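Local coordinates for ribulose bisphosphate carboxylase (Hyperthermus butylicus DSM 5456, PDB 6HUN), which probably catalyses the addition of carbon dioxide and water to ribulose 1,5-bisphosphate, yielding two molecules of 3-phosphoglycerate, within an archaeal AMP degradation pathway, at residues A[173-178]-A[401-406]; A[383-388]-A[450-455]; A[30-35]-A[89-94]; A[43-48]-A[103-108]; A[254-259]-A[286-291]. All coordinates share one frame; numbering follows the deposited sequence.

Overall arrangement
From the N terminus, the first two contacts belong to the N-terminal domain and cross. Interaction 3 opens at 30-35 and interaction 4 at 43-48; they close at 89-94 and 103-108, so a lead-in turn and strand 41-49 are tied to the consecutive strands 87-93 and 99-105 of one sheet. The remaining contacts belong to the TIM barrel. Interaction 1 joins the first barrel strand to the last, and within its long loop interaction 5 closes a much shorter one between helices 248-260 and 275-288. Interaction 2 starts at 383-388, before interaction 1 closes, and ends at the C-terminal 450-455; these two therefore cross, and they touch, their centres about 14 Å apart.

Interaction 1 (A[173-178]-A[401-406]); sequences ATVPKP and IMQVGG
Ala173 bonds through both of its backbone polar atoms to strand 401-403 and the residue after it: its N donates to Met402 O at 2.9 Å, and its O accepts from Val404 N, also at 2.9 Å. This parallel bridge, with Ala173 paired to Gln403, closes the TIM barrel by joining its first strand, 171-174, to its last, 401-403. The Ala173 carbonyl is also approached by Gln403 CA at 3.2 Å in a C-H...O contact. On the face bearing Ala173 and Gln403, the glutamine CG stands anti to the backbone N (chi1 -167°) and its extended chain crosses Val175, bringing NE2 to 3.7 Å from Val175 CG2. Its OE1 is held by Lys203 NZ, the predicted carbamate-bearing magnesium ligand, uncarboxylated here, and a calcium ion lies about 4 Å from the Gln403 side chain. Gln403 to Gly406 are predicted to bind substrate. Val404 occupies the N-cap position of helix 405-409. Farther out, the methyl of Ala173 meets Ile401 CG2 at 4.0 Å. Thr174 OG1 is buried without a polar partner, while Thr174 CG2 rests 3.9 Å from Gly405 CA.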
# COMPACT_ATOMS: atom_id res chain seq x y z
N ALA A 173 -5.51 26.22 -2.25
CA ALA A 173 -4.41 25.56 -2.96
C ALA A 173 -4.77 25.35 -4.42
O ALA A 173 -5.94 25.20 -4.76
CB ALA A 173 -4.09 24.21 -2.29
N THR A 174 -3.76 25.36 -5.30
CA THR A 174 -3.95 25.10 -6.74
C THR A 174 -2.84 24.22 -7.27
O THR A 174 -1.67 24.53 -7.05
CB THR A 174 -3.96 26.39 -7.56
OG1 THR A 174 -5.12 27.14 -7.23
CG2 THR A 174 -3.99 26.08 -9.08
N VAL A 175 -3.20 23.18 -8.00
CA VAL A 175 -2.30 22.41 -8.87
C VAL A 175 -2.31 22.99 -10.29
O VAL A 175 -3.38 23.19 -10.89
CB VAL A 175 -2.71 20.93 -8.91
CG1 VAL A 175 -1.73 20.10 -9.78
CG2 VAL A 175 -2.84 20.39 -7.51
N PRO A 176 -1.13 23.28 -10.85
CA PRO A 176 -1.05 23.75 -12.24
C PRO A 176 -1.77 22.83 -13.22
O PRO A 176 -1.97 21.64 -12.99
CB PRO A 176 0.45 23.76 -12.52
CG PRO A 176 1.08 23.97 -11.18
CD PRO A 176 0.18 23.30 -10.18
N LYS A 177 -2.18 23.42 -14.33
CA LYS A 177 -2.68 22.66 -15.45
C LYS A 177 -1.85 23.03 -16.66
O LYS A 177 -1.62 24.23 -16.90
CB LYS A 177 -4.16 22.94 -15.71
CG LYS A 177 -5.10 22.44 -14.61
CD LYS A 177 -6.56 22.86 -14.89
CE LYS A 177 -7.22 22.03 -16.03
NZ LYS A 177 -7.72 20.70 -15.56
N PRO A 178 -1.35 22.05 -17.44
CA PRO A 178 -1.49 20.61 -17.17
C PRO A 178 -0.62 20.18 -16.00
O PRO A 178 0.29 20.93 -15.64
CB PRO A 178 -1.02 19.97 -18.47
CG PRO A 178 -0.02 21.00 -19.02
CD PRO A 178 -0.59 22.32 -18.67
N ILE A 401 -8.77 23.09 3.66
CA ILE A 401 -8.03 23.56 2.50
C ILE A 401 -8.88 23.25 1.27
O ILE A 401 -9.34 22.12 1.10
CB ILE A 401 -6.65 22.88 2.42
CG1 ILE A 401 -5.84 23.19 3.67
CG2 ILE A 401 -5.96 23.33 1.11
CD1 ILE A 401 -4.64 22.20 3.82
N MET A 402 -9.19 24.28 0.46
CA MET A 402 -9.88 24.03 -0.79
C MET A 402 -8.91 24.05 -1.95
O MET A 402 -8.12 24.98 -2.12
CB MET A 402 -10.97 25.09 -1.02
CG MET A 402 -11.55 25.53 0.28
SD MET A 402 -13.09 26.57 0.08
CE MET A 402 -14.14 25.30 -0.51
N GLN A 403 -8.97 23.01 -2.76
CA GLN A 403 -8.19 23.00 -3.98
C GLN A 403 -9.04 23.56 -5.10
O GLN A 403 -10.13 23.04 -5.39
CB GLN A 403 -7.72 21.57 -4.25
CG GLN A 403 -6.68 21.47 -5.26
CD GLN A 403 -6.24 20.03 -5.38
OE1 GLN A 403 -5.91 19.43 -4.38
NE2 GLN A 403 -6.32 19.45 -6.58
N VAL A 404 -8.59 24.65 -5.70
CA VAL A 404 -9.49 25.40 -6.56
C VAL A 404 -8.83 25.65 -7.89
O VAL A 404 -8.92 26.75 -8.45
CB VAL A 404 -9.95 26.75 -5.93
CG1 VAL A 404 -10.90 26.52 -4.78
CG2 VAL A 404 -8.75 27.64 -5.50
N GLY A 405 -8.25 24.60 -8.45
CA GLY A 405 -7.57 24.65 -9.73
C GLY A 405 -8.33 25.16 -10.93
O GLY A 405 -7.92 26.15 -11.53
N GLY A 406 -9.42 24.48 -11.31
CA GLY A 406 -10.17 24.89 -12.48
C GLY A 406 -10.71 26.30 -12.35
O GLY A 406 -10.56 27.12 -13.26

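Interaction 2 (A[383-388]-A[450-455]); sequences GLHPGT and EKWGYV
His385 brings ND1 over the face of the Trp452 indole, above the middle of the ring system and only 3.0 Å from Trp452 CD2. Both residues hold CG anti to their own carbonyl carbon (chi1 -62° in each), and the two side chains cross at about a right angle. The imidazole and the five-membered indole ring are inclined at 33° with centroids 3.6 Å apart, an oblique pairing. Trp452 CB lies over the face of the imidazole, 4.1 Å from its centroid, as a CH-pi contact. Lys451 CD lies over the rim of the opposite face of the indole, its NZ bonded to Gly410 O, and Pro386 CD stands 4.1 Å from Trp452 CE3. Thr388 places OG1 between its backbone N and carbonyl carbon, where it donates to an in-plane lone pair of His385 O. That torsion leaves CG2 approaching Val455 CG2, at a distance short enough to be doubtful. Gly387 CA points its hydrogen almost straight at Gly453 O, 3.3 Å away; a beta carbon on Gly387 would collide with that oxygen. Gly453, with positive phi, is the second residue of a type II' turn from Trp452 to Val455, at the end of helix 443-452. No conventional hydrogen bond crosses here, so the C-terminal turn is held to the 383-388 loop by aromatic contact, C-H...O attraction and apolar packing.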
# COMPACT_ATOMS: atom_id res chain seq x y z
N GLY A 383 -13.55 20.15 -8.83
CA GLY A 383 -14.21 21.10 -9.71
C GLY A 383 -14.83 22.26 -8.96
O GLY A 383 -15.92 22.71 -9.32
N LEU A 384 -14.16 22.76 -7.92
CA LEU A 384 -14.72 23.88 -7.16
C LEU A 384 -14.47 25.19 -7.89
O LEU A 384 -13.32 25.56 -8.13
CB LEU A 384 -14.12 23.95 -5.76
CG LEU A 384 -14.19 22.64 -4.97
CD1 LEU A 384 -13.30 22.72 -3.75
CD2 LEU A 384 -15.61 22.34 -4.57
N HIS A 385 -15.55 25.94 -8.12
CA HIS A 385 -15.55 27.26 -8.73
C HIS A 385 -15.96 28.28 -7.70
O HIS A 385 -16.52 27.92 -6.66
CB HIS A 385 -16.53 27.28 -9.92
CG HIS A 385 -16.15 26.32 -11.00
ND1 HIS A 385 -15.21 26.63 -11.95
CD2 HIS A 385 -16.52 25.04 -11.22
CE1 HIS A 385 -15.06 25.59 -12.76
NE2 HIS A 385 -15.84 24.62 -12.33
N PRO A 386 -15.70 29.58 -7.93
CA PRO A 386 -16.12 30.57 -6.91
C PRO A 386 -17.58 30.44 -6.48
O PRO A 386 -17.86 30.48 -5.27
CB PRO A 386 -15.81 31.90 -7.61
CG PRO A 386 -14.56 31.55 -8.43
CD PRO A 386 -14.84 30.18 -8.96
N GLY A 387 -18.50 30.17 -7.40
CA GLY A 387 -19.91 30.10 -7.03
C GLY A 387 -20.23 29.07 -5.97
O GLY A 387 -21.07 29.31 -5.09
N THR A 388 -19.56 27.91 -6.03
CA THR A 388 -19.79 26.79 -5.12
C THR A 388 -19.11 26.96 -3.75
O THR A 388 -19.40 26.16 -2.85
CB THR A 388 -19.24 25.48 -5.71
OG1 THR A 388 -17.83 25.36 -5.41
CG2 THR A 388 -19.40 25.38 -7.20
N GLU A 450 -20.69 34.76 -13.72
CA GLU A 450 -21.10 34.72 -15.13
C GLU A 450 -20.73 33.38 -15.77
O GLU A 450 -21.60 32.68 -16.32
CB GLU A 450 -20.44 35.90 -15.88
CG GLU A 450 -20.30 35.76 -17.42
CD GLU A 450 -18.85 35.36 -17.83
OE1 GLU A 450 -18.68 34.27 -18.44
OE2 GLU A 450 -17.89 36.12 -17.55
N LYS A 451 -19.45 33.01 -15.70
CA LYS A 451 -18.93 31.88 -16.47
C LYS A 451 -19.41 30.53 -15.92
O LYS A 451 -19.89 29.68 -16.68
CB LYS A 451 -17.40 31.92 -16.49
CG LYS A 451 -16.77 30.85 -17.35
CD LYS A 451 -15.27 30.87 -17.20
CE LYS A 451 -14.59 30.88 -18.56
NZ LYS A 451 -13.78 29.63 -18.72
N TRP A 452 -19.25 30.29 -14.62
CA TRP A 452 -19.56 28.98 -14.07
C TRP A 452 -20.79 28.95 -13.18
O TRP A 452 -21.30 27.86 -12.91
CB TRP A 452 -18.38 28.46 -13.24
CG TRP A 452 -17.09 28.23 -13.98
CD1 TRP A 452 -16.83 27.27 -14.91
CD2 TRP A 452 -15.86 28.96 -13.80
NE1 TRP A 452 -15.52 27.36 -15.34
CE2 TRP A 452 -14.90 28.38 -14.66
CE3 TRP A 452 -15.48 30.03 -12.98
CZ2 TRP A 452 -13.58 28.85 -14.74
CZ3 TRP A 452 -14.17 30.50 -13.07
CH2 TRP A 452 -13.24 29.90 -13.94
N GLY A 453 -21.24 30.09 -12.67
CA GLY A 453 -22.48 30.09 -11.91
C GLY A 453 -22.35 29.34 -10.60
O GLY A 453 -21.33 29.43 -9.89
N TYR A 454 -23.38 28.57 -10.28
CA TYR A 454 -23.52 27.96 -8.97
C TYR A 454 -23.33 26.45 -8.96
O TYR A 454 -23.58 25.83 -7.92
CB TYR A 454 -24.88 28.33 -8.37
CG TYR A 454 -24.93 29.76 -7.94
CD1 TYR A 454 -24.32 30.15 -6.76
CD2 TYR A 454 -25.55 30.75 -8.73
CE1 TYR A 454 -24.32 31.45 -6.34
CE2 TYR A 454 -25.55 32.07 -8.31
CZ TYR A 454 -24.92 32.41 -7.10
OH TYR A 454 -24.88 33.69 -6.62
N VAL A 455 -22.88 25.85 -10.07
CA VAL A 455 -22.43 24.42 -10.11
C VAL A 455 -22.09 23.80 -8.75
O VAL A 455 -21.53 22.70 -8.67
CB VAL A 455 -21.21 24.27 -11.05
CG1 VAL A 455 -21.56 24.82 -12.44
CG2 VAL A 455 -20.02 25.00 -10.48

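Interaction 3 (A[30-35]-A[89-94]); sequences VDESYK and YRFHDL
Glu32 and Tyr89 meet where a type I turn, Asp31 to Tyr34, packs on strand 87-93, an outermost strand of the N-terminal domain's sheet within this chain. Two C-H...O contacts run between the backbones: Tyr89 CA to Asp31 O and Glu32 CA to Tyr89 O, each 3.4 Å. Asp31 OD1 accepts from Ser33 N, an Asx turn, and also, on its syn lone pair, from Ser33 OG at 2.7 Å, two bonds that hold the carboxylate against the corner. The Glu32 chain crosses the Phe91 ring at about a right angle, with CG 3.8 Å from Phe91 CE1; its OE1 forms a salt bridge with Lys56, which also makes a cation-pi contact with Phe91. Val30 CG1 meets the ring edge, 3.7 Å from Phe91 CZ. At the other end Tyr89 CB lies by the edge of the Tyr34 ring, 3.9 Å from Tyr34 CB. Helix 55-65 backs Phe91 through Ile55 and Ala59, whereas both tyrosines rest on Ala104 of strand 99-105, and Tyr89 also reaches Ile42 of strand 41-49.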
# COMPACT_ATOMS: atom_id res chain seq x y z
N VAL A 30 -14.06 -16.86 19.79
CA VAL A 30 -15.36 -16.20 19.79
C VAL A 30 -15.90 -16.26 21.21
O VAL A 30 -15.71 -17.27 21.88
CB VAL A 30 -16.33 -16.88 18.81
CG1 VAL A 30 -17.61 -16.10 18.70
CG2 VAL A 30 -15.68 -17.00 17.43
N ASP A 31 -16.56 -15.19 21.65
CA ASP A 31 -17.09 -15.11 23.02
C ASP A 31 -18.05 -13.94 23.16
O ASP A 31 -17.63 -12.85 23.54
CB ASP A 31 -15.96 -14.95 24.02
CG ASP A 31 -16.43 -14.99 25.48
OD1 ASP A 31 -17.65 -14.88 25.73
OD2 ASP A 31 -15.55 -15.14 26.35
N GLU A 32 -19.32 -14.15 22.86
CA GLU A 32 -20.24 -13.02 22.84
C GLU A 32 -20.60 -12.50 24.23
O GLU A 32 -21.40 -11.56 24.34
CB GLU A 32 -21.51 -13.40 22.10
CG GLU A 32 -21.28 -13.80 20.66
CD GLU A 32 -22.57 -14.23 20.05
OE1 GLU A 32 -22.73 -15.45 19.77
OE2 GLU A 32 -23.47 -13.36 19.91
N SER A 33 -20.04 -13.08 25.28
CA SER A 33 -20.23 -12.57 26.62
C SER A 33 -19.06 -11.71 27.06
O SER A 33 -19.07 -11.18 28.17
CB SER A 33 -20.43 -13.72 27.61
OG SER A 33 -19.18 -14.34 27.89
N TYR A 34 -18.07 -11.54 26.20
CA TYR A 34 -16.91 -10.75 26.58
C TYR A 34 -17.22 -9.26 26.46
O TYR A 34 -18.00 -8.81 25.60
CB TYR A 34 -15.71 -11.15 25.72
CG TYR A 34 -14.40 -10.49 26.02
CD1 TYR A 34 -13.69 -10.78 27.17
CD2 TYR A 34 -13.84 -9.59 25.10
CE1 TYR A 34 -12.46 -10.17 27.41
CE2 TYR A 34 -12.63 -8.99 25.34
CZ TYR A 34 -11.94 -9.28 26.47
OH TYR A 34 -10.73 -8.65 26.68
N LYS A 35 -16.61 -8.48 27.36
CA LYS A 35 -16.73 -7.03 27.37
C LYS A 35 -15.31 -6.48 27.40
O LYS A 35 -14.64 -6.54 28.44
CB LYS A 35 -17.55 -6.53 28.56
CG LYS A 35 -18.92 -7.21 28.74
CD LYS A 35 -19.90 -6.75 27.65
CE LYS A 35 -21.25 -7.48 27.72
NZ LYS A 35 -22.05 -7.16 28.96
N TYR A 89 -16.34 -10.73 19.83
CA TYR A 89 -17.22 -10.66 20.99
C TYR A 89 -18.60 -10.11 20.65
O TYR A 89 -19.44 -9.95 21.55
CB TYR A 89 -16.58 -9.83 22.12
CG TYR A 89 -16.47 -8.37 21.81
CD1 TYR A 89 -15.35 -7.87 21.12
CD2 TYR A 89 -17.47 -7.48 22.17
CE1 TYR A 89 -15.25 -6.56 20.80
CE2 TYR A 89 -17.38 -6.15 21.85
CZ TYR A 89 -16.27 -5.69 21.15
OH TYR A 89 -16.16 -4.36 20.84
N ARG A 90 -18.88 -9.86 19.38
CA ARG A 90 -20.10 -9.15 19.06
C ARG A 90 -20.34 -9.21 17.58
O ARG A 90 -19.40 -9.05 16.79
CB ARG A 90 -20.02 -7.69 19.52
CG ARG A 90 -21.29 -6.94 19.34
CD ARG A 90 -21.13 -5.54 19.86
NE ARG A 90 -22.23 -4.71 19.40
CZ ARG A 90 -22.18 -3.39 19.39
NH1 ARG A 90 -21.07 -2.75 19.77
NH2 ARG A 90 -23.22 -2.71 18.94
N PHE A 91 -21.61 -9.45 17.23
CA PHE A 91 -22.08 -9.72 15.88
C PHE A 91 -23.32 -8.88 15.59
O PHE A 91 -24.22 -8.75 16.44
CB PHE A 91 -22.40 -11.23 15.73
CG PHE A 91 -21.19 -12.12 15.89
CD1 PHE A 91 -20.66 -12.38 17.15
CD2 PHE A 91 -20.57 -12.69 14.77
CE1 PHE A 91 -19.55 -13.16 17.31
CE2 PHE A 91 -19.46 -13.50 14.92
CZ PHE A 91 -18.94 -13.74 16.18
N HIS A 92 -23.39 -8.36 14.38
CA HIS A 92 -24.56 -7.63 13.91
C HIS A 92 -24.84 -8.03 12.47
O HIS A 92 -24.04 -7.78 11.56
CB HIS A 92 -24.39 -6.12 14.03
CG HIS A 92 -25.57 -5.34 13.54
ND1 HIS A 92 -26.69 -5.12 14.32
CD2 HIS A 92 -25.83 -4.76 12.34
CE1 HIS A 92 -27.57 -4.41 13.63
NE2 HIS A 92 -27.07 -4.17 12.43
N ASP A 93 -26.00 -8.68 12.27
CA ASP A 93 -26.40 -9.16 10.95
C ASP A 93 -26.95 -7.99 10.12
O ASP A 93 -27.92 -7.33 10.53
CB ASP A 93 -27.42 -10.28 11.15
CG ASP A 93 -27.96 -10.85 9.88
OD1 ASP A 93 -27.70 -10.34 8.79
OD2 ASP A 93 -28.74 -11.82 10.00
N LEU A 94 -26.31 -7.69 8.98
CA LEU A 94 -26.71 -6.56 8.15
C LEU A 94 -27.87 -6.91 7.21
O LEU A 94 -28.37 -6.02 6.50
CB LEU A 94 -25.52 -6.03 7.33
CG LEU A 94 -24.44 -5.26 8.14
CD1 LEU A 94 -23.18 -4.85 7.37
CD2 LEU A 94 -25.01 -4.01 8.84

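Interaction 4 (A[43-48]-A[103-108]); sequences AVFRVT and VAYPVE
Ala43 and Val103 form an antiparallel hydrogen-bonded pair between strands 41-49 and 99-105, neighbours within the sheet of the N-terminal domain. Ala43 N donates to Val103 O and Val103 N to Ala43 O, both at 2.9 Å. The tight part of the contact lies on the face that carries Ala43, Phe45, Val103 and Tyr105, all four buried. Phe45 holds CG anti to its carbonyl carbon (chi1 -61°), which swings the ring over to strand 99-105, where its edge receives Val103 CG2, 3.6 Å from Phe45 CE2. The Phe45 and Tyr105 rings approach tip to tip, and Ala43 CB meets the tyrosine edge 3.8 Å from Tyr105 CE1. Ile62 of helix 55-65 covers Phe45. An alanine in place of Phe45 would probably open a gap beneath that helix and leave Val103 CG2 and the rim of Tyr105 without their packing partner. On the other face the two segments contribute no contact: Val44 and Ala104 point away from the opposite segment, and Val44 packs farther along the same neighbouring strand, on Leu100 and Trp102. The segments also part at their far ends, where Arg46, Thr48 and Glu108 are partly exposed; Arg46 makes a salt bridge with Asp96. Back in the core, the Tyr105 hydroxyl is hydrogen-bonded to Ser66 OG, and its oxygen lies 3.4 Å from Phe45 CZ, at the edge of that ring.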
# COMPACT_ATOMS: atom_id res chain seq x y z
N ALA A 43 -11.41 -3.73 16.60
CA ALA A 43 -11.65 -3.59 15.15
C ALA A 43 -13.10 -3.95 14.86
O ALA A 43 -13.61 -4.93 15.42
CB ALA A 43 -10.72 -4.53 14.35
N VAL A 44 -13.75 -3.23 13.95
CA VAL A 44 -15.05 -3.61 13.44
C VAL A 44 -14.93 -3.94 11.95
O VAL A 44 -14.44 -3.12 11.14
CB VAL A 44 -16.13 -2.55 13.73
CG1 VAL A 44 -15.69 -1.18 13.27
CG2 VAL A 44 -17.43 -3.00 13.08
N PHE A 45 -15.27 -5.17 11.62
CA PHE A 45 -15.12 -5.74 10.29
C PHE A 45 -16.50 -5.95 9.71
O PHE A 45 -17.41 -6.34 10.42
CB PHE A 45 -14.41 -7.11 10.31
CG PHE A 45 -13.01 -7.10 10.87
CD1 PHE A 45 -11.93 -6.64 10.12
CD2 PHE A 45 -12.75 -7.64 12.11
CE1 PHE A 45 -10.62 -6.69 10.67
CE2 PHE A 45 -11.49 -7.66 12.64
CZ PHE A 45 -10.40 -7.17 11.91
N ARG A 46 -16.63 -5.76 8.40
CA ARG A 46 -17.84 -6.20 7.70
C ARG A 46 -17.49 -7.49 6.94
O ARG A 46 -16.65 -7.46 6.04
CB ARG A 46 -18.33 -5.10 6.76
CG ARG A 46 -19.59 -5.57 6.01
CD ARG A 46 -20.12 -4.40 5.11
NE ARG A 46 -21.44 -4.73 4.55
CZ ARG A 46 -22.22 -3.83 3.95
NH1 ARG A 46 -21.80 -2.57 3.84
NH2 ARG A 46 -23.43 -4.18 3.48
N VAL A 47 -18.09 -8.60 7.35
CA VAL A 47 -17.63 -9.94 6.98
C VAL A 47 -18.72 -10.60 6.16
O VAL A 47 -19.87 -10.70 6.62
CB VAL A 47 -17.32 -10.81 8.22
CG1 VAL A 47 -16.79 -12.20 7.82
CG2 VAL A 47 -16.35 -10.06 9.20
N THR A 48 -18.35 -11.05 4.97
CA THR A 48 -19.17 -11.90 4.12
C THR A 48 -18.55 -13.30 4.08
O THR A 48 -17.55 -13.52 3.36
CB THR A 48 -19.31 -11.33 2.72
OG1 THR A 48 -19.83 -10.00 2.77
CG2 THR A 48 -20.25 -12.22 1.88
N VAL A 103 -14.01 -7.29 17.02
CA VAL A 103 -12.93 -8.12 17.53
C VAL A 103 -12.09 -7.26 18.46
O VAL A 103 -11.71 -6.14 18.10
CB VAL A 103 -12.06 -8.70 16.39
CG1 VAL A 103 -10.98 -9.68 16.97
CG2 VAL A 103 -12.91 -9.42 15.41
N ALA A 104 -11.81 -7.78 19.64
CA ALA A 104 -10.98 -7.10 20.62
C ALA A 104 -9.59 -7.73 20.63
O ALA A 104 -9.45 -8.97 20.60
CB ALA A 104 -11.63 -7.20 22.03
N TYR A 105 -8.56 -6.87 20.69
CA TYR A 105 -7.14 -7.23 20.56
C TYR A 105 -6.35 -6.69 21.74
O TYR A 105 -6.28 -5.46 21.93
CB TYR A 105 -6.48 -6.63 19.29
CG TYR A 105 -7.03 -7.15 17.98
CD1 TYR A 105 -8.13 -6.57 17.40
CD2 TYR A 105 -6.44 -8.23 17.33
CE1 TYR A 105 -8.65 -7.03 16.24
CE2 TYR A 105 -6.96 -8.72 16.13
CZ TYR A 105 -8.07 -8.09 15.58
OH TYR A 105 -8.61 -8.55 14.40
N PRO A 106 -5.61 -7.54 22.46
CA PRO A 106 -4.68 -7.02 23.49
C PRO A 106 -3.60 -6.13 22.90
O PRO A 106 -3.06 -6.42 21.83
CB PRO A 106 -4.07 -8.30 24.07
CG PRO A 106 -4.83 -9.44 23.48
CD PRO A 106 -5.41 -8.97 22.20
N VAL A 107 -3.30 -5.02 23.58
CA VAL A 107 -2.37 -4.04 22.99
C VAL A 107 -0.96 -4.60 22.86
O VAL A 107 -0.17 -4.14 22.03
CB VAL A 107 -2.37 -2.72 23.79
CG1 VAL A 107 -1.32 -1.77 23.27
CG2 VAL A 107 -3.69 -2.01 23.66
N GLU A 108 -0.62 -5.62 23.65
CA GLU A 108 0.69 -6.25 23.55
C GLU A 108 0.91 -6.96 22.21
O GLU A 108 2.04 -7.38 21.92
CB GLU A 108 0.87 -7.25 24.70
CG GLU A 108 0.92 -6.61 26.08
CD GLU A 108 -0.45 -6.18 26.61
OE1 GLU A 108 -0.48 -5.42 27.62
OE2 GLU A 108 -1.50 -6.57 26.03

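Interaction 5 (A[254-259]-A[286-291]); sequences RIKLVA and EEYDLA
Tyr288 lays one face of its ring against the backbone of helix 248-260, with Lys256 CA above the rim of the ring, while Glu287 CG covers the centre of the opposite face. CG stands anti to the tyrosine's carbonyl carbon (chi1 -65°), and the ring reaches out over the helix. There the aliphatic chain of Lys256 passes the phenol tip, its CD 3.6 Å from Tyr288 OH. At the base of the ring Ala259 CB meets Tyr288 CB at 3.8 Å, consistent with the close approach of the last turn of helix 275-288. Ile255 CG2 touches two partners, 3.8 Å from Tyr288 CD2 and 3.6 Å from Leu290 CD1. An alanine at Tyr288 would probably leave the Lys256 methylenes and Ile255 CG2 without their aromatic neighbour and open a gap between the two helices. The contact is apolar, with no hydrogen bond across it. Asp289 leaves the helix with positive phi in a Schellman motif, turning the chain so that Leu290 points back toward helix 248-260; salt bridges to Lys155 and Lys264 hold the Asp289 carboxylate. Ile255 and Leu290 both pack on Ile266 of strand 265-269, so the contact joins two consecutive outer helices of the barrel above the strand that connects them, just where the chain enters strand 291-295.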
# COMPACT_ATOMS: atom_id res chain seq x y z
N ARG A 254 15.46 15.35 -0.64
CA ARG A 254 14.49 16.34 -1.11
C ARG A 254 13.84 17.05 0.06
O ARG A 254 13.56 18.26 -0.04
CB ARG A 254 13.44 15.68 -2.03
CG ARG A 254 14.07 15.17 -3.34
CD ARG A 254 13.20 14.23 -4.21
NE ARG A 254 14.09 13.53 -5.14
CZ ARG A 254 13.70 12.68 -6.10
NH1 ARG A 254 12.42 12.44 -6.30
NH2 ARG A 254 14.60 12.05 -6.86
N ILE A 255 13.62 16.35 1.18
CA ILE A 255 13.06 17.01 2.34
C ILE A 255 14.05 18.03 2.90
O ILE A 255 13.66 19.14 3.32
CB ILE A 255 12.66 15.99 3.42
CG1 ILE A 255 11.44 15.17 2.94
CG2 ILE A 255 12.36 16.72 4.73
CD1 ILE A 255 11.03 13.98 3.87
N LYS A 256 15.34 17.70 2.86
CA LYS A 256 16.33 18.68 3.34
C LYS A 256 16.43 19.86 2.37
O LYS A 256 16.52 21.01 2.82
CB LYS A 256 17.70 18.01 3.52
CG LYS A 256 18.80 18.95 4.14
CD LYS A 256 20.02 18.12 4.47
CE LYS A 256 21.24 19.05 4.75
NZ LYS A 256 20.89 20.01 5.81
N LEU A 257 16.36 19.62 1.06
CA LEU A 257 16.40 20.75 0.12
C LEU A 257 15.21 21.68 0.33
O LEU A 257 15.35 22.91 0.27
CB LEU A 257 16.43 20.26 -1.32
CG LEU A 257 17.69 19.69 -1.97
CD1 LEU A 257 17.22 19.08 -3.28
CD2 LEU A 257 18.74 20.82 -2.22
N VAL A 258 14.01 21.11 0.53
CA VAL A 258 12.83 21.93 0.86
C VAL A 258 13.10 22.77 2.10
O VAL A 258 12.83 23.98 2.14
CB VAL A 258 11.60 21.01 1.06
CG1 VAL A 258 10.48 21.86 1.77
CG2 VAL A 258 11.17 20.48 -0.27
N ALA A 259 13.58 22.13 3.16
CA ALA A 259 13.89 22.85 4.40
C ALA A 259 14.96 23.93 4.17
O ALA A 259 14.80 25.07 4.62
CB ALA A 259 14.36 21.84 5.46
N GLU A 286 9.77 16.62 11.98
CA GLU A 286 10.12 17.04 13.33
C GLU A 286 11.47 17.78 13.33
O GLU A 286 11.60 18.93 13.81
CB GLU A 286 10.16 15.79 14.24
CG GLU A 286 10.34 16.05 15.73
CD GLU A 286 9.16 16.80 16.28
OE1 GLU A 286 8.03 16.50 15.83
OE2 GLU A 286 9.36 17.71 17.11
N GLU A 287 12.48 17.14 12.73
CA GLU A 287 13.83 17.70 12.73
C GLU A 287 13.87 19.07 12.05
O GLU A 287 14.56 19.98 12.52
CB GLU A 287 14.76 16.72 12.00
CG GLU A 287 16.17 17.27 11.74
CD GLU A 287 17.08 16.22 11.10
OE1 GLU A 287 18.31 16.48 10.99
OE2 GLU A 287 16.55 15.15 10.70
N TYR A 288 13.14 19.24 10.95
CA TYR A 288 13.25 20.39 10.08
C TYR A 288 12.07 21.36 10.22
O TYR A 288 11.97 22.32 9.44
CB TYR A 288 13.36 19.96 8.61
CG TYR A 288 14.60 19.18 8.23
CD1 TYR A 288 15.88 19.72 8.36
CD2 TYR A 288 14.47 17.91 7.66
CE1 TYR A 288 17.00 18.95 7.97
CE2 TYR A 288 15.55 17.17 7.28
CZ TYR A 288 16.80 17.69 7.45
OH TYR A 288 17.84 16.91 7.04
N ASP A 289 11.16 21.10 11.16
CA ASP A 289 10.04 22.00 11.44
C ASP A 289 9.15 22.24 10.21
O ASP A 289 8.81 23.38 9.86
CB ASP A 289 10.57 23.34 12.02
CG ASP A 289 9.51 24.10 12.80
OD1 ASP A 289 8.69 23.48 13.51
OD2 ASP A 289 9.48 25.36 12.73
N LEU A 290 8.66 21.13 9.60
CA LEU A 290 7.84 21.17 8.40
C LEU A 290 6.44 20.62 8.70
O LEU A 290 6.22 19.90 9.67
CB LEU A 290 8.48 20.33 7.23
CG LEU A 290 9.94 20.63 6.81
CD1 LEU A 290 10.51 19.65 5.82
CD2 LEU A 290 10.03 22.10 6.32
N ALA A 291 5.48 20.98 7.85
CA ALA A 291 4.17 20.34 7.79
C ALA A 291 4.16 19.38 6.60
O ALA A 291 4.88 19.56 5.61
CB ALA A 291 3.05 21.40 7.63